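Local coordinates for protein mannose-6-phosphate isomerase (Helicobacter pylori, PDB 2QH5) that probably catalyses transfer of GMP from GTP to mannose 1-phosphate, giving GDP-mannose and diphosphate, through this nucleotidyltransferase part of a longer protein with isomerase activity, at residues Lys4-Leu9 with Val51-Ile56; Ser38-Ser43 with Glu68-Glu73; Leu106-Pro111 with Met190-Ala195. One frame throughout, in Å; residues are numbered along the deposited sequence. Where two conformers were deposited one is given.

Interaction 1: residues Lys4-Leu9 with Val51-Ile56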
ATOM      1  N   LYS A   4     -10.691   5.156 -13.594  1.00 85.62           N
ATOM      2  CA  LYS A   4      -9.982   6.049 -12.675  1.00 79.98           C
ATOM      3  C   LYS A   4      -8.856   5.283 -11.990  1.00 72.73           C
ATOM      4  O   LYS A   4      -8.984   4.091 -11.738  1.00 71.38           O
ATOM      5  CB  LYS A   4     -10.966   6.603 -11.639  1.00 82.30           C
ATOM      6  CG  LYS A   4     -10.411   7.660 -10.686  1.00 84.25           C
ATOM      7  CD  LYS A   4     -11.528   8.323  -9.884  1.00 83.84           C
ATOM      8  CE  LYS A   4     -12.337   9.275 -10.765  1.00 94.03           C
ATOM      9  NZ  LYS A   4     -13.439   9.947 -10.024  1.00 96.83           N
ATOM     10  N   ILE A   5      -7.743   5.956 -11.718  1.00 66.92           N
ATOM     11  CA  ILE A   5      -6.629   5.326 -11.005  1.00 61.63           C
ATOM     12  C   ILE A   5      -6.269   6.110  -9.735  1.00 63.21           C
ATOM     13  O   ILE A   5      -5.939   7.299  -9.788  1.00 62.13           O
ATOM     14  CB  ILE A   5      -5.372   5.153 -11.893  1.00 60.97           C
ATOM     15  CG1 ILE A   5      -5.724   4.517 -13.245  1.00 64.96           C
ATOM     16  CG2 ILE A   5      -4.343   4.298 -11.186  1.00 57.56           C
ATOM     17  CD1 ILE A   5      -4.558   4.431 -14.207  1.00 56.55           C
ATOM     18  N   LYS A   6      -6.322   5.423  -8.597  1.00 59.84           N
ATOM     19  CA  LYS A   6      -6.104   6.033  -7.300  1.00 53.38           C
ATOM     20  C   LYS A   6      -4.788   5.610  -6.681  1.00 55.41           C
ATOM     21  O   LYS A   6      -4.455   4.422  -6.656  1.00 55.18           O
ATOM     22  CB  LYS A   6      -7.214   5.618  -6.343  1.00 59.50           C
ATOM     23  CG  LYS A   6      -8.375   6.561  -6.223  1.00 49.62           C
ATOM     24  CD  LYS A   6      -9.126   6.200  -4.964  1.00 61.61           C
ATOM     25  CE  LYS A   6     -10.292   7.125  -4.711  1.00 66.39           C
ATOM     26  NZ  LYS A   6     -11.021   6.690  -3.492  1.00 74.26           N
ATOM     27  N   ASN A   7      -4.050   6.585  -6.162  1.00 51.26           N
ATOM     28  CA  ASN A   7      -2.896   6.296  -5.332  1.00 47.54           C
ATOM     29  C   ASN A   7      -3.347   6.219  -3.883  1.00 48.43           C
ATOM     30  O   ASN A   7      -3.918   7.172  -3.365  1.00 51.92           O
ATOM     31  CB  ASN A   7      -1.817   7.368  -5.497  1.00 43.78           C
ATOM     32  CG  ASN A   7      -0.595   7.111  -4.627  1.00 50.44           C
ATOM     33  OD1 ASN A   7       0.046   8.053  -4.160  1.00 50.55           O
ATOM     34  ND2 ASN A   7      -0.273   5.838  -4.401  1.00 32.80           N
ATOM     35  N   ILE A   8      -3.117   5.077  -3.239  1.00 51.50           N
ATOM     36  CA  ILE A   8      -3.361   4.944  -1.806  1.00 45.91           C
ATOM     37  C   ILE A   8      -2.029   5.043  -1.092  1.00 42.25           C
ATOM     38  O   ILE A   8      -1.266   4.075  -1.034  1.00 45.86           O
ATOM     39  CB  ILE A   8      -4.045   3.626  -1.430  1.00 43.20           C
ATOM     40  CG1 ILE A   8      -5.288   3.372  -2.304  1.00 43.94           C
ATOM     41  CG2 ILE A   8      -4.379   3.624   0.058  1.00 40.49           C
ATOM     42  CD1 ILE A   8      -6.367   4.422  -2.204  1.00 33.94           C
ATOM     43  N   LEU A   9      -1.768   6.225  -0.547  1.00 37.73           N
ATOM     44  CA  LEU A   9      -0.472   6.552   0.042  1.00 38.85           C
ATOM     45  C   LEU A   9      -0.527   6.244   1.536  1.00 42.74           C
ATOM     46  O   LEU A   9      -1.088   7.007   2.315  1.00 45.63           O
ATOM     47  CB  LEU A   9      -0.156   8.041  -0.217  1.00 27.82           C
ATOM     48  CG  LEU A   9       1.253   8.504  -0.577  1.00 44.51           C
ATOM     49  CD1 LEU A   9       1.307  10.019  -0.492  1.00 34.48           C
ATOM     50  CD2 LEU A   9       2.339   7.888   0.302  1.00 26.47           C
ATOM     51  N   VAL A  51      -1.263   9.001 -11.640  1.00 65.99           N
ATOM     52  CA  VAL A  51      -2.529   8.705 -10.992  1.00 62.45           C
ATOM     53  C   VAL A  51      -3.549   9.835 -11.141  1.00 60.89           C
ATOM     54  O   VAL A  51      -3.170  10.974 -11.413  1.00 64.33           O
ATOM     55  CB  VAL A  51      -2.248   8.342  -9.512  1.00 63.86           C
ATOM     56  CG1 VAL A  51      -2.667   9.447  -8.545  1.00 63.16           C
ATOM     57  CG2 VAL A  51      -2.846   7.016  -9.174  1.00 63.28           C
ATOM     58  N   ASP A  52      -4.835   9.516 -10.979  1.00 62.81           N
ATOM     59  CA  ASP A  52      -5.920  10.510 -11.097  1.00 68.87           C
ATOM     60  C   ASP A  52      -6.297  11.212  -9.777  1.00 71.94           C
ATOM     61  O   ASP A  52      -6.621  12.407  -9.766  1.00 73.45           O
ATOM     62  CB  ASP A  52      -7.177   9.872 -11.697  1.00 70.46           C
ATOM     63  CG  ASP A  52      -6.958   9.356 -13.103  1.00 80.87           C
ATOM     64  OD1 ASP A  52      -5.964   9.756 -13.750  1.00 84.42           O
ATOM     65  OD2 ASP A  52      -7.787   8.544 -13.567  1.00 91.12           O
ATOM     66  N   GLU A  53      -6.293  10.453  -8.682  1.00 70.81           N
ATOM     67  CA  GLU A  53      -6.583  10.968  -7.346  1.00 65.70           C
ATOM     68  C   GLU A  53      -5.635  10.309  -6.365  1.00 63.72           C
ATOM     69  O   GLU A  53      -5.294   9.140  -6.527  1.00 65.74           O
ATOM     70  CB  GLU A  53      -8.003  10.602  -6.924  1.00 64.89           C
ATOM     71  CG  GLU A  53      -9.129  11.258  -7.711  1.00 67.89           C
ATOM     72  CD  GLU A  53     -10.505  10.945  -7.126  1.00 74.80           C
ATOM     73  OE1 GLU A  53     -11.511  11.438  -7.681  1.00 84.28           O
ATOM     74  OE2 GLU A  53     -10.586  10.213  -6.110  1.00 79.68           O
ATOM     75  N   THR A  54      -5.204  11.047  -5.346  1.00 59.32           N
ATOM     76  CA  THR A  54      -4.502  10.421  -4.231  1.00 56.02           C
ATOM     77  C   THR A  54      -5.407  10.374  -3.002  1.00 55.01           C
ATOM     78  O   THR A  54      -6.224  11.269  -2.786  1.00 58.72           O
ATOM     79  CB  THR A  54      -3.162  11.116  -3.924  1.00 52.89           C
ATOM     80  OG1 THR A  54      -2.410  11.224  -5.138  1.00 54.88           O
ATOM     81  CG2 THR A  54      -2.338  10.316  -2.913  1.00 49.80           C
ATOM     82  N   LEU A  55      -5.301   9.283  -2.250  1.00 48.94           N
ATOM     83  CA  LEU A  55      -5.878   9.177  -0.926  1.00 41.29           C
ATOM     84  C   LEU A  55      -4.739   8.885   0.012  1.00 41.91           C
ATOM     85  O   LEU A  55      -4.123   7.827  -0.063  1.00 50.04           O
ATOM     86  CB  LEU A  55      -6.923   8.057  -0.845  1.00 43.67           C
ATOM     87  CG  LEU A  55      -7.607   7.824   0.516  1.00 38.79           C
ATOM     88  CD1 LEU A  55      -8.198   9.110   1.054  1.00 34.61           C
ATOM     89  CD2 LEU A  55      -8.699   6.760   0.410  1.00 40.40           C
ATOM     90  N   ILE A  56      -4.449   9.850   0.877  1.00 46.31           N
ATOM     91  CA  ILE A  56      -3.410   9.733   1.887  1.00 38.58           C
ATOM     92  C   ILE A  56      -4.048   9.224   3.159  1.00 43.82           C
ATOM     93  O   ILE A  56      -5.017   9.801   3.658  1.00 41.60           O
ATOM     94  CB  ILE A  56      -2.782  11.095   2.167  1.00 43.40           C
ATOM     95  CG1 ILE A  56      -2.537  11.833   0.840  1.00 39.71           C
ATOM     96  CG2 ILE A  56      -1.541  10.944   3.029  1.00 40.97           C
ATOM     97  CD1 ILE A  56      -1.268  12.616   0.794  1.00 46.30           C
TER
HETATM   98  O   HOH W   1       0.117  10.458  -5.213  1.00 43.27           O
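Segments 4-9 and 51-56 supply the two parallel strands of a beta-alpha-beta unit in the GT-A type nucleotidyltransferase domain, with helix 39-48 as the connection. Matched residues lie side by side and send their side chains to the same face: Lys6 with Glu53 and Ile8 with Leu55 on one, Asn7 with Thr54 and Leu9 with Ile56 on the other, which helix 39-48 covers. The backbone bond from Leu55 N to Asn7 O, 2.8 Å long, runs nearly along the C=O axis. At the start of the pairing Ile5 O takes Asp52 N at 2.7 Å and, weakly, Glu53 N, while Asp52 turns back so that OD2 receives Ile5 N at 3.2 Å from above the carboxylate plane.

On the Lys6 face, the extended Glu53 chain ends between two lysines. Lys4 bends at chi3 (-73°) and crosses it obliquely, so that NZ reaches Glu53 OE1 at 3.4 Å in a loose salt bridge. Lys6 runs alongside Glu53, its CE resting near OE2, but its NZ bonds to Ser101 OG, so the carboxylate is only a nearby opposite charge.

Leu9 CD1 and Ile56 CD1 meet at 3.9 Å beneath the helix. Asn7 stands with CG anti to the backbone N (chi1 179°), its CB against both methyls of Val51, and ND2 gives hydrogen bonds to Thr110 OG1 and Ile108 O on strand 106-111. The other branch of the amide, OD1, lies beside Thr54 CG2 and takes a bond from a water at 2.6 Å, which in turn accepts from Thr54 OG1.

Interaction 2: residues Ser38-Ser43 with Glu68-Glu73; sequences SLFELS and EEIKNE
A capping box at the N-terminus of helix 39-48 forms one side of this contact, and segment 68-73 approaches it from the other. Ser38 is the N-cap: its OG accepts Glu41 N at 3.2 Å in a nearly straight bond, and Glu41 returns a weak one, with OE1 taking Ser38 N. Both side chains adopt the crowded first torsion, between N and the carbonyl carbon (chi1 66° for Ser38, 67° for Glu41), which puts Ser38 OG and Glu41 OE1 where each can take the other residue's backbone N-H. The same Ser38 hydroxyl donates to Glu69 OE2 at 2.6 Å, meeting it from above the carboxylate plane, so a single oxygen joins the cap to the neighbouring segment.

Next to the cap, Phe40 CE2 touches Ile70 CG2 at 3.6 Å, the two side chains crossing at about a right angle. Both also lean on Ile56 of strand 53-59, and Phe30 meets the Phe40 ring.

Carboxylates also come close together: Glu41 OE2 lies 3.6 Å from Glu73 OE2 with the planes 80° apart, and Glu41 OE1 is 4.4 Å from Glu69 OE2. Such proximity would tend to raise the affinity of one group for a proton. Lys32 and Lys37 form long, weak ion pairs with Glu41 and Glu73 respectively, which may offset part of the repulsion. A serine N-cap answered by a glutamate three residues on is the classic capping box of a helix start.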
ATOM      1  N   SER A  38      11.374  15.017   2.093  1.00 88.54           N
ATOM      2  CA  SER A  38      11.071  13.865   2.941  0.50 84.22           C
ATOM      3  C   SER A  38      10.654  12.655   2.112  1.00 82.25           C
ATOM      4  O   SER A  38      10.259  12.792   0.948  1.00 81.72           O
ATOM      5  CB  SER A  38       9.960  14.212   3.937  0.50 83.25           C
ATOM      6  OG  SER A  38       8.735  14.457   3.269  0.50 77.12           O
ATOM      7  N   LEU A  39      10.751  11.470   2.715  1.00 77.31           N
ATOM      8  CA  LEU A  39      10.308  10.229   2.067  1.00 71.97           C
ATOM      9  C   LEU A  39       8.850  10.332   1.638  1.00 71.50           C
ATOM     10  O   LEU A  39       8.503   9.964   0.513  1.00 69.98           O
ATOM     11  CB  LEU A  39      10.472   9.043   3.011  1.00 69.90           C
ATOM     12  CG  LEU A  39      11.882   8.488   3.156  1.00 65.88           C
ATOM     13  CD1 LEU A  39      11.934   7.436   4.266  1.00 68.09           C
ATOM     14  CD2 LEU A  39      12.352   7.918   1.827  1.00 58.14           C
ATOM     15  N   PHE A  40       8.021  10.853   2.545  1.00 67.99           N
ATOM     16  CA  PHE A  40       6.608  11.109   2.306  1.00 64.71           C
ATOM     17  C   PHE A  40       6.341  11.940   1.044  1.00 65.90           C
ATOM     18  O   PHE A  40       5.558  11.523   0.191  1.00 63.58           O
ATOM     19  CB  PHE A  40       5.962  11.764   3.543  1.00 66.02           C
ATOM     20  CG  PHE A  40       4.528  12.178   3.335  1.00 62.78           C
ATOM     21  CD1 PHE A  40       3.500  11.252   3.455  1.00 57.48           C
ATOM     22  CD2 PHE A  40       4.210  13.494   3.011  1.00 54.90           C
ATOM     23  CE1 PHE A  40       2.184  11.629   3.242  1.00 54.55           C
ATOM     24  CE2 PHE A  40       2.898  13.875   2.801  1.00 49.56           C
ATOM     25  CZ  PHE A  40       1.885  12.944   2.913  1.00 59.54           C
ATOM     26  N   GLU A  41       6.982  13.102   0.914  1.00 67.91           N
ATOM     27  CA  GLU A  41       6.759  13.936  -0.275  1.00 69.83           C
ATOM     28  C   GLU A  41       7.404  13.370  -1.543  1.00 69.49           C
ATOM     29  O   GLU A  41       6.930  13.622  -2.650  1.00 66.99           O
ATOM     30  CB  GLU A  41       7.187  15.386  -0.042  1.00 73.11           C
ATOM     31  CG  GLU A  41       8.667  15.604   0.139  1.00 82.71           C
ATOM     32  CD  GLU A  41       9.001  17.063   0.351  1.00 95.78           C
ATOM     33  OE1 GLU A  41       9.250  17.444   1.516  1.00 98.83           O
ATOM     34  OE2 GLU A  41       8.989  17.831  -0.641  1.00 97.96           O
ATOM     35  N   LEU A  42       8.473  12.597  -1.374  1.00 70.69           N
ATOM     36  CA  LEU A  42       9.075  11.866  -2.485  1.00 68.16           C
ATOM     37  C   LEU A  42       8.114  10.795  -3.000  1.00 67.84           C
ATOM     38  O   LEU A  42       7.871  10.705  -4.212  1.00 66.98           O
ATOM     39  CB  LEU A  42      10.402  11.239  -2.054  1.00 69.19           C
ATOM     40  CG  LEU A  42      11.748  11.831  -2.504  1.00 65.19           C
ATOM     41  CD1 LEU A  42      11.653  13.164  -3.279  1.00 51.16           C
ATOM     42  CD2 LEU A  42      12.662  11.943  -1.294  1.00 58.72           C
ATOM     43  N   SER A  43       7.567  10.007  -2.068  1.00 63.22           N
ATOM     44  CA  SER A  43       6.567   8.983  -2.373  1.00 57.02           C
ATOM     45  C   SER A  43       5.288   9.586  -2.958  1.00 56.49           C
ATOM     46  O   SER A  43       4.665   8.994  -3.836  1.00 55.42           O
ATOM     47  CB  SER A  43       6.228   8.168  -1.128  1.00 56.14           C
ATOM     48  OG  SER A  43       7.336   7.408  -0.672  1.00 60.60           O
ATOM     49  N   GLU A  68       1.330  20.016   5.068  1.00 78.09           N
ATOM     50  CA  GLU A  68       2.356  21.044   4.916  1.00 83.59           C
ATOM     51  C   GLU A  68       3.423  20.641   3.904  1.00 82.79           C
ATOM     52  O   GLU A  68       3.885  21.472   3.117  1.00 85.33           O
ATOM     53  CB  GLU A  68       3.012  21.341   6.267  1.00 84.31           C
ATOM     54  CG  GLU A  68       3.782  22.652   6.329  1.00 88.54           C
ATOM     55  CD  GLU A  68       4.186  23.015   7.747  1.00 91.80           C
ATOM     56  OE1 GLU A  68       3.620  23.989   8.291  1.00 98.73           O
ATOM     57  OE2 GLU A  68       5.052  22.319   8.324  1.00 98.22           O
ATOM     58  N   GLU A  69       3.802  19.366   3.924  1.00 83.12           N
ATOM     59  CA  GLU A  69       4.911  18.873   3.106  1.00 80.94           C
ATOM     60  C   GLU A  69       4.572  18.657   1.637  1.00 82.05           C
ATOM     61  O   GLU A  69       5.466  18.527   0.803  1.00 82.69           O
ATOM     62  CB  GLU A  69       5.498  17.606   3.716  1.00 75.43           C
ATOM     63  CG  GLU A  69       6.422  17.913   4.865  1.00 77.53           C
ATOM     64  CD  GLU A  69       6.910  16.677   5.579  1.00 78.36           C
ATOM     65  OE1 GLU A  69       7.146  16.764   6.798  1.00 77.16           O
ATOM     66  OE2 GLU A  69       7.054  15.621   4.930  1.00 83.46           O
ATOM     67  N   ILE A  70       3.281  18.620   1.327  1.00 86.92           N
ATOM     68  CA  ILE A  70       2.828  18.477  -0.053  1.00 92.45           C
ATOM     69  C   ILE A  70       2.014  19.686  -0.523  1.00 97.94           C
ATOM     70  O   ILE A  70       1.173  19.570  -1.416  1.00 99.17           O
ATOM     71  CB  ILE A  70       2.021  17.164  -0.279  1.00 91.65           C
ATOM     72  CG1 ILE A  70       0.810  17.089   0.654  1.00 92.79           C
ATOM     73  CG2 ILE A  70       2.920  15.950  -0.102  1.00 87.95           C
ATOM     74  CD1 ILE A  70      -0.345  16.295   0.088  1.00 95.07           C
ATOM     75  N   LYS A  71       2.276  20.844   0.076  1.00103.29           N
ATOM     76  CA  LYS A  71       1.605  22.078  -0.324  1.00106.96           C
ATOM     77  C   LYS A  71       2.105  22.548  -1.690  1.00108.34           C
ATOM     78  O   LYS A  71       1.328  23.054  -2.501  1.00108.09           O
ATOM     79  CB  LYS A  71       1.796  23.169   0.737  1.00108.61           C
ATOM     80  CG  LYS A  71       0.877  24.392   0.598  1.00109.94           C
ATOM     81  CD  LYS A  71      -0.559  24.106   1.042  1.00108.50           C
ATOM     82  CE  LYS A  71      -1.487  23.827  -0.139  1.00106.87           C
ATOM     83  NZ  LYS A  71      -2.848  23.409   0.302  1.00104.29           N
ATOM     84  N   ASN A  72       3.401  22.362  -1.935  1.00111.74           N
ATOM     85  CA  ASN A  72       4.016  22.656  -3.232  1.00116.24           C
ATOM     86  C   ASN A  72       3.514  21.735  -4.345  1.00118.50           C
ATOM     87  O   ASN A  72       3.380  22.155  -5.497  1.00119.53           O
ATOM     88  CB  ASN A  72       5.544  22.538  -3.142  1.00115.69           C
ATOM     89  CG  ASN A  72       6.212  23.807  -2.630  1.00118.26           C
ATOM     90  OD1 ASN A  72       5.548  24.789  -2.288  1.00120.63           O
ATOM     91  ND2 ASN A  72       7.539  23.789  -2.578  1.00116.67           N
ATOM     92  N   GLU A  73       3.231  20.486  -3.981  1.00119.06           N
ATOM     93  CA  GLU A  73       2.984  19.413  -4.944  1.00118.35           C
ATOM     94  C   GLU A  73       1.557  19.372  -5.516  1.00117.82           C
ATOM     95  O   GLU A  73       1.347  18.845  -6.611  1.00116.34           O
ATOM     96  CB  GLU A  73       3.348  18.060  -4.323  1.00118.67           C
ATOM     97  CG  GLU A  73       4.600  18.066  -3.437  1.00121.62           C
ATOM     98  CD  GLU A  73       5.897  17.877  -4.209  1.00126.70           C
ATOM     99  OE1 GLU A  73       5.848  17.484  -5.395  1.00129.67           O
ATOM    100  OE2 GLU A  73       6.976  18.113  -3.621  1.00128.89           O
TER

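Interaction 3: residues Leu106-Pro111 with Met190-Ala195; sequences LLIVTP and MFVFQA
Backbone pairing sets the frame of this contact, in which strand 106-111 runs antiparallel to the final part of strand 184-194, at an axis angle of 168°. Leu107 with Phe193 and Val109 with Phe191 are hydrogen-bonded pairs; Leu106 with Gln194 and Ile108 with Val192 are non-hydrogen-bonded ones. Of the four bonds, Val109 N to Phe191 O is the shortest, at 2.7 Å, and lies nearly along the C=O axis.

Apolar contacts occur on both faces. On the face of Leu107 and Val109, the Phe193 ring comes in obliquely: CE1 rests on Val109 CG2 at 3.8 Å, and CD1 approaches Leu107 CB. Leu107 CD1 reaches on to the Ala195 methyl. Phe191 starts beside Val109, CB to CB at 4.0 Å, but its ring leads away to helix 246-251, leaving Val109 CG1 at its edge. On the opposite face Ile108 CG2 meets Val192 CG2, and Leu106 CD2 lies on Gln194 CB at 3.9 Å. At the far end of the pairing, Met190 bends at chi3 (37°), putting CE against Thr110 CG2, while its CG abuts Pro111 CD.

Capping closes the strand: Gln194 is the N-cap of helix 195-205, its extended side chain turning OE1 weakly to Val197 N. Thr110 OG1 bonds to Asn7 ND2. With no charged group in either segment and only carbon-to-carbon contacts between the side chains, the polar bonding across the contact is left to the backbone, as suits the centre of a sheet sandwiched between helices.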
ATOM      1  N   LEU A 106      -8.958   1.543 -10.191  1.00 54.05           N
ATOM      2  CA  LEU A 106      -7.736   0.803  -9.897  1.00 53.39           C
ATOM      3  C   LEU A 106      -6.940   1.499  -8.823  1.00 52.76           C
ATOM      4  O   LEU A 106      -6.815   2.722  -8.820  1.00 56.66           O
ATOM      5  CB  LEU A 106      -6.868   0.642 -11.156  1.00 56.47           C
ATOM      6  CG  LEU A 106      -7.460  -0.125 -12.347  1.00 63.35           C
ATOM      7  CD1 LEU A 106      -6.726   0.229 -13.635  1.00 68.34           C
ATOM      8  CD2 LEU A 106      -7.471  -1.639 -12.119  1.00 61.11           C
ATOM      9  N   LEU A 107      -6.386   0.697  -7.925  1.00 51.16           N
ATOM     10  CA  LEU A 107      -5.727   1.190  -6.741  1.00 46.38           C
ATOM     11  C   LEU A 107      -4.254   0.887  -6.820  1.00 48.60           C
ATOM     12  O   LEU A 107      -3.863  -0.259  -7.004  1.00 52.75           O
ATOM     13  CB  LEU A 107      -6.312   0.505  -5.504  1.00 42.83           C
ATOM     14  CG  LEU A 107      -7.394   1.141  -4.634  1.00 38.89           C
ATOM     15  CD1 LEU A 107      -8.464   1.839  -5.421  1.00 38.82           C
ATOM     16  CD2 LEU A 107      -7.999   0.050  -3.755  1.00 43.25           C
ATOM     17  N   ILE A 108      -3.440   1.925  -6.685  1.00 49.91           N
ATOM     18  CA  ILE A 108      -2.003   1.776  -6.582  1.00 46.44           C
ATOM     19  C   ILE A 108      -1.647   2.089  -5.132  1.00 48.76           C
ATOM     20  O   ILE A 108      -1.687   3.250  -4.726  1.00 43.86           O
ATOM     21  CB  ILE A 108      -1.269   2.736  -7.545  1.00 44.09           C
ATOM     22  CG1 ILE A 108      -1.704   2.489  -8.989  1.00 49.84           C
ATOM     23  CG2 ILE A 108       0.252   2.587  -7.429  1.00 47.89           C
ATOM     24  CD1 ILE A 108      -1.205   3.542  -9.959  1.00 48.44           C
ATOM     25  N   VAL A 109      -1.313   1.046  -4.369  1.00 45.86           N
ATOM     26  CA  VAL A 109      -1.083   1.132  -2.922  1.00 45.82           C
ATOM     27  C   VAL A 109       0.410   1.224  -2.624  1.00 53.45           C
ATOM     28  O   VAL A 109       1.159   0.294  -2.895  1.00 58.69           O
ATOM     29  CB  VAL A 109      -1.696  -0.091  -2.189  1.00 47.35           C
ATOM     30  CG1 VAL A 109      -1.348  -0.077  -0.716  1.00 43.25           C
ATOM     31  CG2 VAL A 109      -3.205  -0.126  -2.374  1.00 40.08           C
ATOM     32  N   THR A 110       0.834   2.355  -2.063  1.00 60.45           N
ATOM     33  CA  THR A 110       2.256   2.697  -1.957  1.00 57.45           C
ATOM     34  C   THR A 110       2.617   3.209  -0.572  1.00 58.25           C
ATOM     35  O   THR A 110       2.172   4.284  -0.189  1.00 63.94           O
ATOM     36  CB  THR A 110       2.642   3.803  -2.993  1.00 58.38           C
ATOM     37  OG1 THR A 110       1.761   4.936  -2.870  1.00 41.39           O
ATOM     38  CG2 THR A 110       2.539   3.269  -4.407  1.00 57.81           C
ATOM     39  N   PRO A 111       3.433   2.452   0.184  1.00 59.71           N
ATOM     40  CA  PRO A 111       3.927   2.963   1.465  1.00 62.14           C
ATOM     41  C   PRO A 111       4.793   4.214   1.280  1.00 64.73           C
ATOM     42  O   PRO A 111       5.455   4.360   0.260  1.00 69.03           O
ATOM     43  CB  PRO A 111       4.766   1.797   2.013  1.00 63.78           C
ATOM     44  CG  PRO A 111       4.274   0.589   1.284  1.00 58.18           C
ATOM     45  CD  PRO A 111       3.927   1.091  -0.087  1.00 57.64           C
ATOM     46  N   MET A 190       4.368  -2.646  -1.738  1.00 52.14           N
ATOM     47  CA  MET A 190       3.503  -1.964  -2.716  1.00 51.97           C
ATOM     48  C   MET A 190       2.532  -2.958  -3.349  1.00 53.12           C
ATOM     49  O   MET A 190       2.809  -4.156  -3.363  1.00 61.08           O
ATOM     50  CB  MET A 190       4.329  -1.338  -3.834  1.00 50.88           C
ATOM     51  CG  MET A 190       5.472  -0.448  -3.394  1.00 54.99           C
ATOM     52  SD  MET A 190       6.288   0.270  -4.829  1.00 56.84           S
ATOM     53  CE  MET A 190       4.877   0.571  -5.906  1.00 42.28           C
ATOM     54  N   PHE A 191       1.415  -2.463  -3.892  1.00 49.69           N
ATOM     55  CA  PHE A 191       0.363  -3.325  -4.437  1.00 47.38           C
ATOM     56  C   PHE A 191      -0.461  -2.593  -5.468  1.00 49.35           C
ATOM     57  O   PHE A 191      -0.683  -1.400  -5.334  1.00 53.11           O
ATOM     58  CB  PHE A 191      -0.605  -3.800  -3.348  1.00 45.60           C
ATOM     59  CG  PHE A 191       0.019  -4.679  -2.316  1.00 47.31           C
ATOM     60  CD1 PHE A 191       0.236  -4.203  -1.031  1.00 48.99           C
ATOM     61  CD2 PHE A 191       0.402  -5.978  -2.625  1.00 50.15           C
ATOM     62  CE1 PHE A 191       0.832  -5.001  -0.075  1.00 44.53           C
ATOM     63  CE2 PHE A 191       1.000  -6.786  -1.672  1.00 48.96           C
ATOM     64  CZ  PHE A 191       1.212  -6.299  -0.394  1.00 52.61           C
ATOM     65  N   VAL A 192      -0.922  -3.315  -6.490  1.00 48.76           N
ATOM     66  CA  VAL A 192      -1.908  -2.794  -7.440  1.00 42.33           C
ATOM     67  C   VAL A 192      -3.005  -3.833  -7.616  1.00 39.34           C
ATOM     68  O   VAL A 192      -2.728  -5.030  -7.652  1.00 41.99           O
ATOM     69  CB  VAL A 192      -1.294  -2.425  -8.827  1.00 39.98           C
ATOM     70  CG1 VAL A 192      -2.353  -1.805  -9.738  1.00 38.55           C
ATOM     71  CG2 VAL A 192      -0.117  -1.459  -8.676  1.00 41.55           C
ATOM     72  N   PHE A 193      -4.248  -3.369  -7.677  1.00 34.19           N
ATOM     73  CA  PHE A 193      -5.429  -4.209  -7.880  1.00 37.03           C
ATOM     74  C   PHE A 193      -6.632  -3.311  -8.084  1.00 44.74           C
ATOM     75  O   PHE A 193      -6.611  -2.145  -7.689  1.00 52.49           O
ATOM     76  CB  PHE A 193      -5.710  -5.171  -6.704  1.00 41.56           C
ATOM     77  CG  PHE A 193      -5.219  -4.686  -5.349  1.00 46.06           C
ATOM     78  CD1 PHE A 193      -5.738  -3.533  -4.755  1.00 41.58           C
ATOM     79  CD2 PHE A 193      -4.249  -5.413  -4.658  1.00 49.42           C
ATOM     80  CE1 PHE A 193      -5.280  -3.107  -3.518  1.00 49.10           C
ATOM     81  CE2 PHE A 193      -3.789  -4.999  -3.409  1.00 45.67           C
ATOM     82  CZ  PHE A 193      -4.291  -3.843  -2.841  1.00 46.46           C
ATOM     83  N   GLN A 194      -7.677  -3.842  -8.706  1.00 40.79           N
ATOM     84  CA  GLN A 194      -8.941  -3.135  -8.762  1.00 45.27           C
ATOM     85  C   GLN A 194      -9.603  -3.229  -7.382  1.00 50.50           C
ATOM     86  O   GLN A 194      -9.414  -4.218  -6.670  1.00 55.51           O
ATOM     87  CB  GLN A 194      -9.828  -3.748  -9.837  1.00 42.01           C
ATOM     88  CG  GLN A 194     -11.082  -2.972 -10.134  1.00 42.82           C
ATOM     89  CD  GLN A 194     -12.194  -3.853 -10.635  1.00 47.86           C
ATOM     90  OE1 GLN A 194     -12.790  -4.630  -9.877  1.00 56.69           O
ATOM     91  NE2 GLN A 194     -12.487  -3.743 -11.923  1.00 43.75           N
ATOM     92  N   ALA A 195     -10.353  -2.193  -7.003  1.00 50.19           N
ATOM     93  CA  ALA A 195     -10.994  -2.123  -5.690  1.00 51.40           C
ATOM     94  C   ALA A 195     -11.955  -3.290  -5.464  1.00 54.38           C
ATOM     95  O   ALA A 195     -11.907  -3.953  -4.425  1.00 58.83           O
ATOM     96  CB  ALA A 195     -11.711  -0.798  -5.523  1.00 52.79           C
TER

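How the interactions relate
Interactions 1 and 3 hold one sheet together at successive joints: strand 5-10 lies between strands 53-59 and 106-111, and Lys6 O meets Ile108 N at 2.7 Å where the two contacts adjoin. Interaction 3 is the most central; interaction 1 is buried along its strands but opens at its start into charged side chains. Interaction 2 sits farther out, about 17 Å between its centre and that of the chain, and joins a helix start to the end of helix 63-69 and the turn after it. It still borders interaction 1, Leu9 packing on Phe40 and Ser43. Hydrogen bonds across each contact are all backbone in interaction 3, backbone and side chain in interaction 1, and side chain in interaction 2.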